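PDB 6PXS: FAD dependent oxidoreductase from Chelativorans sp. BNC1, which oxidises iminodiacetate, probably as a step in the breakdown of EDTA, using bound FAD as its cofactor. Local coordinates for residues 133-138 and 289-294; 230-235 and 295-300. All blocks are in the same frame, centred on the assembly; numbering follows the deposited sequence.

Contact 1 (133-138 and 289-294); sequences PPLRDD and GIAPGL
Arg136 lies across the C-terminal end of helix 277-290 and meets the last carbonyls of that helix. With chi1 near -52°, its CG stands beside its own backbone N and anti to the carbonyl carbon, reaching from CB to within 3.5 Å of CD of Pro292, the Arg136 side chain crossing that ring at about a right angle. CD then passes 3.7 Å from Gly289 O, and a bend at chi3 turns NE to Asp138 OD1 (2.9 Å), which takes it on its syn lone pair in a salt bridge; the NH2 bond to OD2 is weak. At the other end NH1 donates to Gly289 O (3.1 Å). That oxygen lies close to the guanidinium plane, whereas NH1 sits 39° above the carbonyl plane. An alanine here would probably leave Gly289 O without this donor and Asp138 without its charged mate, and open a gap beside the Pro292 ring. Along the backbone, Arg136 N gives Ile290 O a weak hydrogen bond, and Gly293 N donates to Pro134 O at 3.0 Å. The Pro134 ring packs obliquely on Leu294, its CB 4.1 Å from Leu294 CG, while Met251 touches Leu135, Ala291 and Leu294. Helix 277-290 thus hands its last carbonyls to donors of the loop that follows helix 127-131; the guanidinium is likely to complement the negative end of the helix dipole.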
loop_
_atom_site.group_PDB
_atom_site.type_symbol
_atom_site.label_atom_id
_atom_site.label_comp_id
_atom_site.label_asym_id
_atom_site.label_seq_id
_atom_site.Cartn_x
_atom_site.Cartn_y
_atom_site.Cartn_z
ATOM N N PRO A 133 12.789 21.190 17.840
ATOM C CA PRO A 133 12.982 20.522 19.139
ATOM C C PRO A 133 13.789 19.238 19.038
ATOM O O PRO A 133 14.705 19.025 19.846
ATOM C CB PRO A 133 11.546 20.247 19.604
ATOM C CG PRO A 133 10.753 21.346 18.991
ATOM C CD PRO A 133 11.396 21.634 17.656
ATOM N N PRO A 134 13.489 18.340 18.093
ATOM C CA PRO A 134 14.191 17.043 18.091
ATOM C C PRO A 134 15.699 17.142 17.890
ATOM O O PRO A 134 16.384 16.123 18.050
ATOM C CB PRO A 134 13.522 16.272 16.942
ATOM C CG PRO A 134 12.827 17.285 16.131
ATOM C CD PRO A 134 12.430 18.375 17.068
ATOM N N LEU A 135 16.239 18.313 17.560
ATOM C CA LEU A 135 17.679 18.447 17.389
ATOM C C LEU A 135 18.404 18.293 18.724
ATOM O O LEU A 135 17.809 18.372 19.803
ATOM C CB LEU A 135 18.029 19.805 16.775
ATOM C CG LEU A 135 17.718 20.014 15.293
ATOM C CD1 LEU A 135 18.102 21.424 14.874
ATOM C CD2 LEU A 135 18.436 18.992 14.427
ATOM N N ARG A 136 19.714 18.068 18.638
ATOM C CA ARG A 136 20.540 18.023 19.835
ATOM C C ARG A 136 20.723 19.426 20.402
ATOM O O ARG A 136 20.784 20.416 19.668
ATOM C CB ARG A 136 21.908 17.408 19.528
ATOM C CG ARG A 136 21.863 16.063 18.820
ATOM C CD ARG A 136 23.168 15.294 19.016
ATOM N NE ARG A 136 24.348 16.131 18.801
ATOM C CZ ARG A 136 25.004 16.242 17.647
ATOM N NH1 ARG A 136 24.610 15.569 16.572
ATOM N NH2 ARG A 136 26.065 17.035 17.569
ATOM N N ASP A 137 20.818 19.507 21.730
ATOM C CA ASP A 137 20.966 20.799 22.388
ATOM C C ASP A 137 22.365 21.386 22.245
ATOM O O ASP A 137 22.562 22.555 22.591
ATOM C CB ASP A 137 20.612 20.675 23.873
ATOM C CG ASP A 137 21.443 19.624 24.590
ATOM O OD1 ASP A 137 22.683 19.766 24.637
ATOM O OD2 ASP A 137 20.852 18.656 25.114
ATOM N N ASP A 138 23.333 20.618 21.746
ATOM C CA ASP A 138 24.718 21.060 21.665
ATOM C C ASP A 138 25.101 21.561 20.279
ATOM O O ASP A 138 26.291 21.755 20.011
ATOM C CB ASP A 138 25.656 19.922 22.069
ATOM C CG ASP A 138 25.673 18.796 21.054
ATOM O OD1 ASP A 138 24.585 18.294 20.705
ATOM O OD2 ASP A 138 26.774 18.424 20.596
ATOM N N GLY A 289 21.020 10.996 13.878
ATOM C CA GLY A 289 22.303 11.493 14.346
ATOM C C GLY A 289 22.210 12.914 14.864
ATOM O O GLY A 289 22.654 13.217 15.975
ATOM N N ILE A 290 21.617 13.809 14.065
ATOM C CA ILE A 290 21.479 15.207 14.460
ATOM C C ILE A 290 20.147 15.509 15.134
ATOM O O ILE A 290 19.971 16.617 15.664
ATOM C CB ILE A 290 21.640 16.145 13.245
ATOM C CG1 ILE A 290 20.545 15.881 12.206
ATOM C CG2 ILE A 290 23.017 15.963 12.622
ATOM C CD1 ILE A 290 20.472 16.932 11.114
ATOM N N ALA A 291 19.204 14.568 15.134
ATOM C CA ALA A 291 17.864 14.796 15.679
ATOM C C ALA A 291 17.401 13.551 16.420
ATOM O O ALA A 291 16.532 12.809 15.946
ATOM C CB ALA A 291 16.884 15.170 14.567
ATOM N N PRO A 292 17.960 13.294 17.604
ATOM C CA PRO A 292 17.510 12.132 18.388
ATOM C C PRO A 292 16.033 12.177 18.747
ATOM O O PRO A 292 15.458 11.132 19.075
ATOM C CB PRO A 292 18.394 12.188 19.642
ATOM C CG PRO A 292 19.576 13.016 19.249
ATOM C CD PRO A 292 19.061 14.015 18.265
ATOM N N GLY A 293 15.401 13.351 18.699
ATOM C CA GLY A 293 13.989 13.442 19.027
ATOM C C GLY A 293 13.092 12.698 18.063
ATOM O O GLY A 293 11.942 12.403 18.401
ATOM N N LEU A 294 13.588 12.391 16.868
ATOM C CA LEU A 294 12.826 11.623 15.893
ATOM C C LEU A 294 12.875 10.124 16.156
ATOM O O LEU A 294 12.310 9.359 15.370
ATOM C CB LEU A 294 13.345 11.915 14.482
ATOM C CG LEU A 294 13.275 13.380 14.043
ATOM C CD1 LEU A 294 13.942 13.572 12.687
ATOM C CD2 LEU A 294 11.833 13.868 14.007
#

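Contact 2 (230-235 and 295-300); sequences LHLPGV and ADATHI
His231 and Thr298 form an antiparallel hydrogen-bonded pair, with His231 N 2.8 Å from Thr298 O and Thr298 N 2.9 Å from His231 O. Next to it, Leu230 and His299 make a non-hydrogen-bonded pair. This is the start of strand 298-310 laid against the end of strand 220-231 in a four-stranded antiparallel sheet, where 298-310 is the outermost strand within the chain. Leu230 and His299 project from one face of the sheet, and CD2 of Leu230 comes within 4.2 Å of His299 CA. His231 and Thr298 occupy the other face, their CB atoms 4.0 Å apart. The His231 CG is anti to its backbone N (chi1 179°), and one face of its ring lies over Pro233 N, offset toward the rim. Past the bridges Leu232 opens a type II turn ending at Val235, with Gly234 at positive phi. CD1 of Leu232 still packs on CB of Ala297 (3.5 Å), and its CD2 meets the same methyl. The edge strand also faces a neighbouring subunit: Thr298 OG1 bonds to Arg274 of the second subunit, and Asp296 O is held by the same arginine. Within the chain, His299 NE2 bonds to Thr302. Ile300 completes the contact, its CG2 3.8 Å from CB of His231 and its CD1 4.1 Å from Leu230 O.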
loop_
_atom_site.group_PDB
_atom_site.type_symbol
_atom_site.label_atom_id
_atom_site.label_comp_id
_atom_site.label_asym_id
_atom_site.label_seq_id
_atom_site.Cartn_x
_atom_site.Cartn_y
_atom_site.Cartn_z
ATOM N N LEU A 230 8.326 10.844 8.121
ATOM C CA LEU A 230 8.033 10.532 9.512
ATOM C C LEU A 230 6.767 11.250 9.958
ATOM O O LEU A 230 6.294 12.186 9.310
ATOM C CB LEU A 230 9.198 10.930 10.420
ATOM C CG LEU A 230 10.569 10.384 10.025
ATOM C CD1 LEU A 230 11.625 10.895 10.986
ATOM C CD2 LEU A 230 10.568 8.868 9.996
ATOM N N HIS A 231 6.227 10.802 11.089
ATOM C CA HIS A 231 5.006 11.363 11.649
ATOM C C HIS A 231 5.172 11.506 13.153
ATOM O O HIS A 231 5.525 10.540 13.835
ATOM C CB HIS A 231 3.799 10.476 11.322
ATOM C CG HIS A 231 2.505 10.979 11.880
ATOM N ND1 HIS A 231 1.951 12.185 11.505
ATOM C CD2 HIS A 231 1.652 10.436 12.780
ATOM C CE1 HIS A 231 0.814 12.363 12.152
ATOM N NE2 HIS A 231 0.609 11.318 12.933
ATOM N N LEU A 232 4.921 12.714 13.664
ATOM C CA LEU A 232 5.029 13.023 15.089
ATOM C C LEU A 232 3.627 13.204 15.661
ATOM O O LEU A 232 3.138 14.338 15.760
ATOM C CB LEU A 232 5.869 14.283 15.311
ATOM C CG LEU A 232 7.389 14.170 15.157
ATOM C CD1 LEU A 232 7.959 13.194 16.177
ATOM C CD2 LEU A 232 7.772 13.763 13.742
ATOM N N PRO A 233 2.944 12.121 16.073
ATOM C CA PRO A 233 1.528 12.243 16.456
ATOM C C PRO A 233 1.263 13.324 17.493
ATOM O O PRO A 233 1.792 13.280 18.608
ATOM C CB PRO A 233 1.188 10.849 17.004
ATOM C CG PRO A 233 2.499 10.217 17.318
ATOM C CD PRO A 233 3.458 10.763 16.313
ATOM N N GLY A 234 0.442 14.305 17.122
ATOM C CA GLY A 234 0.053 15.350 18.047
ATOM C C GLY A 234 1.093 16.422 18.272
ATOM O O GLY A 234 1.173 16.971 19.375
ATOM N N VAL A 235 1.887 16.748 17.256
ATOM C CA VAL A 235 2.973 17.715 17.371
ATOM C C VAL A 235 2.776 18.790 16.315
ATOM O O VAL A 235 2.645 18.482 15.125
ATOM C CB VAL A 235 4.346 17.037 17.212
ATOM C CG1 VAL A 235 5.464 18.067 17.293
ATOM C CG2 VAL A 235 4.521 15.959 18.268
ATOM N N ALA A 295 13.519 9.695 17.245
ATOM C CA ALA A 295 13.730 8.270 17.479
ATOM C C ALA A 295 12.408 7.513 17.531
ATOM O O ALA A 295 12.231 6.502 16.842
ATOM C CB ALA A 295 14.514 8.065 18.774
ATOM N N ASP A 296 11.467 7.984 18.350
ATOM C CA ASP A 296 10.178 7.324 18.517
ATOM C C ASP A 296 9.086 7.968 17.671
ATOM O O ASP A 296 7.914 7.973 18.065
ATOM C CB ASP A 296 9.782 7.311 19.991
ATOM C CG ASP A 296 10.548 6.271 20.787
ATOM O OD1 ASP A 296 10.825 5.184 20.232
ATOM O OD2 ASP A 296 10.876 6.538 21.963
ATOM N N ALA A 297 9.446 8.511 16.515
ATOM C CA ALA A 297 8.469 8.992 15.551
ATOM C C ALA A 297 8.056 7.855 14.628
ATOM O O ALA A 297 8.825 6.925 14.371
ATOM C CB ALA A 297 9.034 10.151 14.730
ATOM N N THR A 298 6.827 7.935 14.128
ATOM C CA THR A 298 6.327 6.901 13.235
ATOM C C THR A 298 6.968 7.034 11.859
ATOM O O THR A 298 7.188 8.139 11.359
ATOM C CB THR A 298 4.805 6.989 13.111
ATOM O OG1 THR A 298 4.211 6.943 14.413
ATOM C CG2 THR A 298 4.264 5.840 12.276
ATOM N N HIS A 299 7.275 5.892 11.253
ATOM C CA HIS A 299 7.739 5.826 9.872
ATOM C C HIS A 299 6.548 5.418 9.013
ATOM O O HIS A 299 6.112 4.264 9.053
ATOM C CB HIS A 299 8.895 4.838 9.735
ATOM C CG HIS A 299 9.472 4.763 8.357
ATOM N ND1 HIS A 299 10.525 3.937 8.038
ATOM C CD2 HIS A 299 9.145 5.413 7.214
ATOM C CE1 HIS A 299 10.823 4.075 6.759
ATOM N NE2 HIS A 299 10.001 4.966 6.236
ATOM N N ILE A 300 6.021 6.366 8.242
ATOM C CA ILE A 300 4.792 6.128 7.493
ATOM C C ILE A 300 5.080 5.591 6.095
ATOM O O ILE A 300 4.355 4.722 5.603
ATOM C CB ILE A 300 3.934 7.413 7.441
ATOM C CG1 ILE A 300 4.746 8.609 6.938
ATOM C CG2 ILE A 300 3.356 7.717 8.814
ATOM C CD1 ILE A 300 3.931 9.882 6.804
#

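Overall arrangement
The four segments come in the order 133-138, 230-235, 289-294 and 295-300, so contacts 1 and 2 alternate along the chain, and 295-300 follows directly on 289-294. The centres of the two contacts are about 14 Å apart, on the same side of the centre of the chain. Helix 277-290 thus ends in contact 1, and strand 298-310 begins in contact 2. The contacts meet at Leu294, whose CD1 is 3.9 Å from Leu230 CD1. Together they tie the loop before strand 141-144 and the helix end to the antiparallel sheet. Contact 2 lies away from the annotated sites, with the His299 side chain about 13 Å from the bound FAD, and in contact 1 the Ile290 side chain is about 12 Å from that of Val44, which binds FAD.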